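Local coordinates for protein probable zinc protease (Pseudomonas aeruginosa, PDB 4NNZ) that probably acts as a metallopeptidase subunit of the M16 family, pairing with a second subunit to form a heterodimeric zinc protease, at residues 28-34 with 367-372; 54-58 with 80-84; 104-108 with 209-213. All coordinates share one frame; numbering follows the deposited sequence.

How the interactions relate
Interaction 1 lays helix 367-372 on strand 28-34 of the six-stranded sheet. Interaction 3 joins two helices on the opposite face. Val28, Val30, Gln32 and Trp34 of the strand meet helix 367-372. From the other face, Ser31 and Leu33 touch Leu104, Glu107 and Phe211 of interaction 3. Interaction 2 is at the edge strand 80-84 of the same sheet and is the most exposed of the three, though Glu54 and Thr84 are buried. It relies on a side-chain hydrogen bond and a water. Interaction 3 is mostly buried and largely aromatic. Interaction 1 mixes small apolar groups with a Gln32 amide held by Trp34. Glu80 and Met106 bring interactions 2 and 3 into contact.

Interaction 1 (28-34 with 367-372)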
loop_
_atom_site.group_PDB
_atom_site.type_symbol
_atom_site.label_atom_id
_atom_site.label_comp_id
_atom_site.label_asym_id
_atom_site.label_seq_id
_atom_site.Cartn_x
_atom_site.Cartn_y
_atom_site.Cartn_z
ATOM N N VAL A 28 -24.773 28.385 23.290
ATOM C CA VAL A 28 -23.751 28.136 22.288
ATOM C C VAL A 28 -24.117 26.929 21.484
ATOM O O VAL A 28 -24.762 26.042 21.975
ATOM C CB VAL A 28 -22.422 27.821 22.940
ATOM C CG1 VAL A 28 -21.785 29.074 23.448
ATOM C CG2 VAL A 28 -22.626 26.874 24.084
ATOM N N VAL A 29 -23.692 26.890 20.240
ATOM C CA VAL A 29 -23.930 25.721 19.424
ATOM C C VAL A 29 -22.693 25.263 18.681
ATOM O O VAL A 29 -21.907 26.053 18.250
ATOM C CB VAL A 29 -25.071 25.947 18.435
ATOM C CG1 VAL A 29 -24.629 26.874 17.336
ATOM C CG2 VAL A 29 -25.498 24.635 17.852
ATOM N N VAL A 30 -22.564 23.969 18.500
ATOM C CA VAL A 30 -21.428 23.409 17.815
ATOM C C VAL A 30 -21.884 22.860 16.474
ATOM O O VAL A 30 -22.838 22.154 16.403
ATOM C CB VAL A 30 -20.698 22.383 18.730
ATOM C CG1 VAL A 30 -20.621 20.977 18.186
ATOM C CG2 VAL A 30 -19.331 22.866 19.065
ATOM N N SER A 31 -21.184 23.201 15.422
ATOM C CA SER A 31 -21.518 22.686 14.128
ATOM C C SER A 31 -20.328 22.012 13.525
ATOM O O SER A 31 -19.330 22.633 13.354
ATOM C CB SER A 31 -21.935 23.835 13.239
ATOM O OG SER A 31 -22.701 23.396 12.155
ATOM N N GLN A 32 -20.399 20.737 13.191
ATOM C CA GLN A 32 -19.245 20.097 12.590
ATOM C C GLN A 32 -19.548 19.498 11.255
ATOM O O GLN A 32 -20.603 18.950 11.103
ATOM C CB GLN A 32 -18.753 18.990 13.460
ATOM C CG GLN A 32 -18.954 19.190 14.913
ATOM C CD GLN A 32 -18.060 18.294 15.693
ATOM O OE1 GLN A 32 -17.705 17.245 15.241
ATOM N NE2 GLN A 32 -17.682 18.718 16.856
ATOM N N LEU A 33 -18.639 19.551 10.283
ATOM C CA LEU A 33 -19.050 18.787 9.106
ATOM C C LEU A 33 -18.138 17.614 8.797
ATOM O O LEU A 33 -16.989 17.827 8.637
ATOM C CB LEU A 33 -19.179 19.688 7.910
ATOM C CG LEU A 33 -19.726 19.111 6.621
ATOM C CD1 LEU A 33 -20.749 18.046 6.882
ATOM C CD2 LEU A 33 -20.355 20.187 5.798
ATOM N N TRP A 34 -18.637 16.382 8.700
ATOM C CA TRP A 34 -17.747 15.249 8.547
ATOM C C TRP A 34 -17.894 14.610 7.199
ATOM O O TRP A 34 -18.936 14.153 6.853
ATOM C CB TRP A 34 -18.071 14.205 9.593
ATOM C CG TRP A 34 -17.784 14.624 10.953
ATOM C CD1 TRP A 34 -18.418 15.563 11.642
ATOM C CD2 TRP A 34 -16.764 14.131 11.799
ATOM N NE1 TRP A 34 -17.881 15.700 12.851
ATOM C CE2 TRP A 34 -16.848 14.828 12.976
ATOM C CE3 TRP A 34 -15.779 13.170 11.665
ATOM C CZ2 TRP A 34 -16.008 14.599 14.014
ATOM C CZ3 TRP A 34 -14.953 12.951 12.676
ATOM C CH2 TRP A 34 -15.056 13.658 13.841
ATOM N N ILE A 367 -20.463 19.753 24.597
ATOM C CA ILE A 367 -21.216 19.594 23.409
ATOM C C ILE A 367 -20.302 19.267 22.241
ATOM O O ILE A 367 -20.697 18.596 21.337
ATOM C CB ILE A 367 -22.117 20.806 23.164
ATOM C CG1 ILE A 367 -21.301 22.067 23.101
ATOM C CG2 ILE A 367 -23.115 20.924 24.276
ATOM C CD1 ILE A 367 -22.072 23.239 22.584
ATOM N N ALA A 368 -19.079 19.764 22.276
ATOM C CA ALA A 368 -18.118 19.462 21.247
ATOM C C ALA A 368 -17.732 18.007 21.174
ATOM O O ALA A 368 -17.598 17.475 20.118
ATOM C CB ALA A 368 -16.892 20.313 21.409
ATOM N N ALA A 369 -17.518 17.383 22.304
ATOM C CA ALA A 369 -17.213 15.984 22.339
ATOM C C ALA A 369 -18.346 15.123 21.858
ATOM O O ALA A 369 -18.122 14.141 21.200
ATOM C CB ALA A 369 -16.777 15.567 23.722
ATOM N N GLN A 370 -19.561 15.462 22.226
ATOM C CA GLN A 370 -20.689 14.684 21.807
ATOM C C GLN A 370 -20.805 14.783 20.335
ATOM O O GLN A 370 -21.105 13.832 19.689
ATOM C CB GLN A 370 -21.969 15.169 22.449
ATOM C CG GLN A 370 -22.022 15.015 23.938
ATOM C CD GLN A 370 -23.191 15.732 24.545
ATOM O OE1 GLN A 370 -24.281 15.203 24.631
ATOM N NE2 GLN A 370 -22.966 16.932 24.976
ATOM N N ALA A 371 -20.580 15.957 19.807
ATOM C CA ALA A 371 -20.629 16.159 18.382
ATOM C C ALA A 371 -19.578 15.374 17.629
ATOM O O ALA A 371 -19.855 14.821 16.616
ATOM C CB ALA A 371 -20.544 17.623 18.056
ATOM N N SER A 372 -18.369 15.347 18.129
ATOM C CA SER A 372 -17.339 14.530 17.565
ATOM C C SER A 372 -17.589 13.044 17.655
ATOM O O SER A 372 -17.256 12.318 16.751
ATOM C CB SER A 372 -16.029 14.876 18.183
ATOM O OG SER A 372 -15.769 16.199 17.913
#
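Ala368 O, which faces the Gln32 amide across the contact, accepts two bonds from Ser372. The backbone N comes from one face of the carbonyl plane and OG from the other. The OG bond is 3.1 Å from Ser372 OG to Ala368 O. A chi1 of -61° sets OG beside its own backbone N, where it can bend back to the carbonyl one turn earlier. This is strand-on-helix packing in an M16 peptidase fold. Strand 28-34 is inside the six-stranded sheet, and helix 367-372 lies over one face, its axis at -26° to strand 28-34. Val29 and Ser31 point to the other face, toward helix 100-112.

Ala371 CB enters the middle of the contact. It meets Val30 CG1 at 3.4 Å and, next to it, the amide of Gln32. Ile367 reaches the start of the strand with its terminal CD1, 4.0 Å from Val28 CG2. Its CG1 sits between the backbone N and the carbonyl carbon, and an extended chi2 turns that methyl to the strand. Val30 CG2 rests on Ala368 CB.

The Gln32 amide is fixed from within the strand. Trp34 also packs CZ2 near the Ser372 backbone, and Tyr88 meets its ring. Trp34 NE1 donates to Gln32 OE1 at 2.9 Å, in the carbonyl plane, on a lone pair, with the oxygen only 6° out of the indole plane.

Interaction 2 (54-58 with 80-84)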
loop_
_atom_site.group_PDB
_atom_site.type_symbol
_atom_site.label_atom_id
_atom_site.label_comp_id
_atom_site.label_asym_id
_atom_site.label_seq_id
_atom_site.Cartn_x
_atom_site.Cartn_y
_atom_site.Cartn_z
ATOM N N GLU A 54 -7.896 19.610 2.283
ATOM C CA GLU A 54 -8.401 20.213 3.478
ATOM C C GLU A 54 -7.604 21.438 3.818
ATOM O O GLU A 54 -8.133 22.480 4.057
ATOM C CB GLU A 54 -8.334 19.223 4.612
ATOM C CG GLU A 54 -8.538 19.820 5.978
ATOM C CD GLU A 54 -7.273 19.940 6.761
ATOM O OE1 GLU A 54 -6.683 18.927 7.100
ATOM O OE2 GLU A 54 -6.869 21.056 7.033
ATOM N N HIS A 55 -6.309 21.287 3.835
ATOM C CA HIS A 55 -5.432 22.382 4.097
ATOM C C HIS A 55 -5.755 23.571 3.203
ATOM O O HIS A 55 -5.653 24.698 3.602
ATOM C CB HIS A 55 -4.011 21.921 3.889
ATOM C CG HIS A 55 -2.993 22.954 4.198
ATOM N ND1 HIS A 55 -2.339 23.013 5.399
ATOM C CD2 HIS A 55 -2.522 23.982 3.466
ATOM C CE1 HIS A 55 -1.504 24.030 5.392
ATOM N NE2 HIS A 55 -1.598 24.637 4.230
ATOM N N MET A 56 -6.168 23.308 1.991
ATOM C CA MET A 56 -6.383 24.348 1.027
ATOM C C MET A 56 -7.654 25.149 1.231
ATOM O O MET A 56 -7.710 26.307 0.916
ATOM C CB MET A 56 -6.383 23.746 -0.361
ATOM C CG MET A 56 -5.472 24.459 -1.305
ATOM S SD MET A 56 -3.966 23.570 -1.485
ATOM C CE MET A 56 -3.520 24.085 -3.107
ATOM N N MET A 57 -8.680 24.524 1.752
ATOM C CA MET A 57 -9.877 25.239 2.090
ATOM C C MET A 57 -9.710 25.765 3.479
ATOM O O MET A 57 -10.381 25.369 4.394
ATOM C CB MET A 57 -11.075 24.338 1.993
ATOM C CG MET A 57 -11.149 23.661 0.656
ATOM S SD MET A 57 -12.233 22.260 0.688
ATOM C CE MET A 57 -13.484 22.901 -0.395
ATOM N N PHE A 58 -8.789 26.696 3.613
ATOM C CA PHE A 58 -8.434 27.212 4.885
ATOM C C PHE A 58 -7.312 28.206 4.642
ATOM O O PHE A 58 -7.335 28.931 3.655
ATOM C CB PHE A 58 -7.947 26.055 5.708
ATOM C CG PHE A 58 -8.678 25.862 6.988
ATOM C CD1 PHE A 58 -9.829 25.154 7.031
ATOM C CD2 PHE A 58 -8.162 26.353 8.156
ATOM C CE1 PHE A 58 -10.481 24.971 8.219
ATOM C CE2 PHE A 58 -8.801 26.177 9.348
ATOM C CZ PHE A 58 -9.964 25.484 9.382
ATOM N N GLU A 80 -12.804 27.866 14.600
ATOM C CA GLU A 80 -13.021 26.838 13.621
ATOM C C GLU A 80 -11.746 26.109 13.334
ATOM O O GLU A 80 -10.695 26.693 13.324
ATOM C CB GLU A 80 -13.585 27.423 12.344
ATOM C CG GLU A 80 -12.588 28.269 11.587
ATOM C CD GLU A 80 -13.042 29.698 11.419
ATOM O OE1 GLU A 80 -13.100 30.443 12.426
ATOM O OE2 GLU A 80 -13.349 30.067 10.266
ATOM N N ASN A 81 -11.863 24.817 13.094
ATOM C CA ASN A 81 -10.729 24.017 12.710
ATOM C C ASN A 81 -11.102 22.885 11.778
ATOM O O ASN A 81 -12.237 22.644 11.533
ATOM C CB ASN A 81 -10.014 23.486 13.934
ATOM C CG ASN A 81 -8.523 23.623 13.828
ATOM O OD1 ASN A 81 -8.022 24.420 13.079
ATOM N ND2 ASN A 81 -7.814 22.821 14.562
ATOM N N ALA A 82 -10.105 22.195 11.270
ATOM C CA ALA A 82 -10.286 21.095 10.363
ATOM C C ALA A 82 -9.302 20.009 10.683
ATOM O O ALA A 82 -8.267 20.273 11.216
ATOM C CB ALA A 82 -10.102 21.568 8.953
ATOM N N PHE A 83 -9.624 18.786 10.329
ATOM C CA PHE A 83 -8.769 17.676 10.613
ATOM C C PHE A 83 -8.958 16.610 9.576
ATOM O O PHE A 83 -10.039 16.378 9.110
ATOM C CB PHE A 83 -9.103 17.111 11.966
ATOM C CG PHE A 83 -8.075 16.181 12.503
ATOM C CD1 PHE A 83 -6.737 16.375 12.249
ATOM C CD2 PHE A 83 -8.444 15.115 13.272
ATOM C CE1 PHE A 83 -5.787 15.523 12.752
ATOM C CE2 PHE A 83 -7.501 14.256 13.778
ATOM C CZ PHE A 83 -6.173 14.453 13.514
ATOM N N THR A 84 -7.872 15.953 9.230
ATOM C CA THR A 84 -7.910 14.862 8.301
ATOM C C THR A 84 -7.242 13.675 8.924
ATOM O O THR A 84 -6.194 13.775 9.438
ATOM C CB THR A 84 -7.234 15.248 6.988
ATOM O OG1 THR A 84 -7.933 16.334 6.407
ATOM C CG2 THR A 84 -7.254 14.141 6.041
HETATM O O HOH W 1 -5.190 17.576 9.793
#
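Glu54 OE1 takes the hydroxyl of Thr84 on its anti lone pair, the one turned away from the other carboxylate oxygen. Carboxylates more often accept on the syn side. The bond runs 3.0 Å from Thr84 OG1 to Glu54 OE1, with the threonine as donor. The two side chains run alongside in opposing senses, and Thr84 OG1 also lies beside Glu54 CB. A water adds a second link. It accepts from Thr84 N at 3.2 Å and donates a weak bond to Glu54 OE1. Both ties end on the same oxygen.

Glu54 leaves the helix with CG opposite the backbone N (chi1 167°) and then bends at chi2. The bend lays its chain over the methyl of Ala82, with Glu54 CG 3.8 Å from Ala82 CB. Phe58 meets that methyl as well, its CE1 3.5 Å from Ala82 CB. The approach to the ring is oblique. Glu80 O comes to the ring edge near its plane, 4.2 Å from Phe58 CZ. Met57 centres an inverse gamma turn after the helix, with a weak bond from Phe58 N to Met56 O. Most of the loop joining Phe58 to Glu80 is not modelled.

Glu54 and His55 close an HxxEH sequence, the inverted zinc motif of M16 peptidases. In active relatives its histidines bind zinc and its glutamate is the general base. The contact is therefore probably part of the active-site wall. Helix 118-137 packs on His55 and Met56, and helix 174-184 also touches Met56. Strand 80-84 bonds to strand 89-96, whose Tyr91 touches both Glu54 and Ala82.

Interaction 3 (104-108 with 209-213); sequences LEMEA and RYFGE
Ala108 places its methyl over one face of the Phe211 ring in a CH-pi contact. Ala108 CB is 3.8 Å from the ring centroid and 29° off the normal. The CE1 side of the ring is nearest, but the approach of the Ala108 backbone there is too short to be reliable.

Apolar contacts surround this pair. Ala108 CB also meets Tyr210 CB at 3.9 Å, so the methyl is held by two consecutive residues of the partner. Leu104, one turn earlier, touches both aromatic side chains more loosely. Its CB is 4.4 Å from Tyr210 CD2, and its CD2 branch meets Phe211 CE2. Tyr210 and Phe211 share nearly the same first torsion, about -66°, each CG lying opposite its carbonyl carbon. Successive positions still send their rings to different sides of helix 104-108. Tyr210 goes to the Glu105 side and Phe211 to the side of Glu107.

This is helix-helix packing in the helical layer that lies on one face of the six-stranded sheet of this M16 fold. Helices 100-112 and 200-211 both belong to that layer. Leu104 and Phe211 both reach Leu192 of strand 190-196 beneath them, and Leu104 also touches Ser31.

The Tyr210 ring lies between Arg209 CG of its own segment, 3.8 Å above one face, and Glu105 N, 4.0 Å above the other. Both sit toward the rim. The Glu105 carboxylate plane is turned 85° from the ring. Its close approach is doubtful, because Glu105 CB clashes with the ring in the model. Glu107 turns its carboxylate away from the contact into a salt bridge with Arg110. Inside the helix, Leu104 O accepts from Ala108 N at 3.2 Å.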
loop_
_atom_site.group_PDB
_atom_site.type_symbol
_atom_site.label_atom_id
_atom_site.label_comp_id
_atom_site.label_asym_id
_atom_site.label_seq_id
_atom_site.Cartn_x
_atom_site.Cartn_y
_atom_site.Cartn_z
ATOM N N LEU A 104 -23.529 27.711 9.035
ATOM C CA LEU A 104 -24.001 26.706 8.118
ATOM C C LEU A 104 -23.879 27.156 6.701
ATOM O O LEU A 104 -23.725 26.365 5.838
ATOM C CB LEU A 104 -25.441 26.367 8.380
ATOM C CG LEU A 104 -25.838 25.671 9.646
ATOM C CD1 LEU A 104 -27.301 25.362 9.558
ATOM C CD2 LEU A 104 -25.066 24.395 9.838
ATOM N N GLU A 105 -24.006 28.440 6.471
ATOM C CA GLU A 105 -23.987 28.956 5.132
ATOM C C GLU A 105 -22.625 28.824 4.530
ATOM O O GLU A 105 -22.502 28.676 3.337
ATOM C CB GLU A 105 -24.443 30.413 5.105
ATOM C CG GLU A 105 -24.072 31.187 3.853
ATOM C CD GLU A 105 -24.646 32.583 3.827
ATOM O OE1 GLU A 105 -24.046 33.495 4.421
ATOM O OE2 GLU A 105 -25.702 32.783 3.208
ATOM N N MET A 106 -21.598 28.900 5.348
ATOM C CA MET A 106 -20.264 28.907 4.829
ATOM C C MET A 106 -19.652 27.529 4.818
ATOM O O MET A 106 -18.645 27.322 4.207
ATOM C CB MET A 106 -19.421 29.921 5.556
ATOM C CG MET A 106 -18.713 29.399 6.763
ATOM S SD MET A 106 -17.902 30.718 7.667
ATOM C CE MET A 106 -16.522 29.773 8.294
ATOM N N GLU A 107 -20.295 26.585 5.472
ATOM C CA GLU A 107 -19.894 25.206 5.399
ATOM C C GLU A 107 -20.481 24.625 4.141
ATOM O O GLU A 107 -19.898 23.796 3.497
ATOM C CB GLU A 107 -20.426 24.458 6.604
ATOM C CG GLU A 107 -19.430 23.615 7.386
ATOM C CD GLU A 107 -17.990 23.802 6.993
ATOM O OE1 GLU A 107 -17.590 23.257 5.971
ATOM O OE2 GLU A 107 -17.253 24.487 7.696
ATOM N N ALA A 108 -21.666 25.095 3.815
ATOM C CA ALA A 108 -22.359 24.798 2.593
ATOM C C ALA A 108 -21.614 25.334 1.426
ATOM O O ALA A 108 -21.666 24.775 0.376
ATOM C CB ALA A 108 -23.752 25.355 2.629
ATOM N N ARG A 209 -32.113 25.063 3.603
ATOM C CA ARG A 209 -31.896 26.354 3.066
ATOM C C ARG A 209 -30.528 26.443 2.468
ATOM O O ARG A 209 -30.358 26.965 1.399
ATOM C CB ARG A 209 -32.020 27.362 4.183
ATOM C CG ARG A 209 -31.737 28.788 3.773
ATOM C CD ARG A 209 -32.074 29.747 4.889
ATOM N NE ARG A 209 -32.619 31.000 4.409
ATOM C CZ ARG A 209 -31.918 31.882 3.716
ATOM N NH1 ARG A 209 -30.650 31.625 3.442
ATOM N NH2 ARG A 209 -32.474 33.019 3.305
ATOM N N TYR A 210 -29.528 25.979 3.191
ATOM C CA TYR A 210 -28.174 26.140 2.722
ATOM C C TYR A 210 -27.603 24.965 1.961
ATOM O O TYR A 210 -26.833 25.147 1.048
ATOM C CB TYR A 210 -27.264 26.517 3.881
ATOM C CG TYR A 210 -27.555 27.862 4.462
ATOM C CD1 TYR A 210 -27.030 28.998 3.913
ATOM C CD2 TYR A 210 -28.352 27.992 5.565
ATOM C CE1 TYR A 210 -27.293 30.222 4.449
ATOM C CE2 TYR A 210 -28.631 29.221 6.098
ATOM C CZ TYR A 210 -28.095 30.329 5.529
ATOM O OH TYR A 210 -28.364 31.552 6.052
ATOM N N PHE A 211 -27.951 23.762 2.370
ATOM C CA PHE A 211 -27.415 22.579 1.738
ATOM C C PHE A 211 -28.332 21.942 0.709
ATOM O O PHE A 211 -27.892 21.202 -0.141
ATOM C CB PHE A 211 -27.072 21.543 2.799
ATOM C CG PHE A 211 -25.956 21.937 3.698
ATOM C CD1 PHE A 211 -24.675 21.942 3.250
ATOM C CD2 PHE A 211 -26.191 22.281 4.997
ATOM C CE1 PHE A 211 -23.643 22.297 4.071
ATOM C CE2 PHE A 211 -25.164 22.638 5.828
ATOM C CZ PHE A 211 -23.889 22.647 5.361
ATOM N N GLY A 212 -29.609 22.239 0.780
ATOM C CA GLY A 212 -30.616 21.499 0.060
ATOM C C GLY A 212 -30.410 21.552 -1.418
ATOM O O GLY A 212 -30.721 20.637 -2.137
ATOM N N GLU A 213 -29.889 22.678 -1.829
ATOM C CA GLU A 213 -29.627 23.043 -3.193
ATOM C C GLU A 213 -28.604 22.157 -3.835
ATOM O O GLU A 213 -28.612 21.957 -5.020
ATOM C CB GLU A 213 -29.165 24.495 -3.264
ATOM C CG GLU A 213 -28.650 25.097 -1.958
ATOM C CD GLU A 213 -29.674 25.968 -1.275
ATOM O OE1 GLU A 213 -30.067 26.991 -1.862
ATOM O OE2 GLU A 213 -30.089 25.634 -0.151
#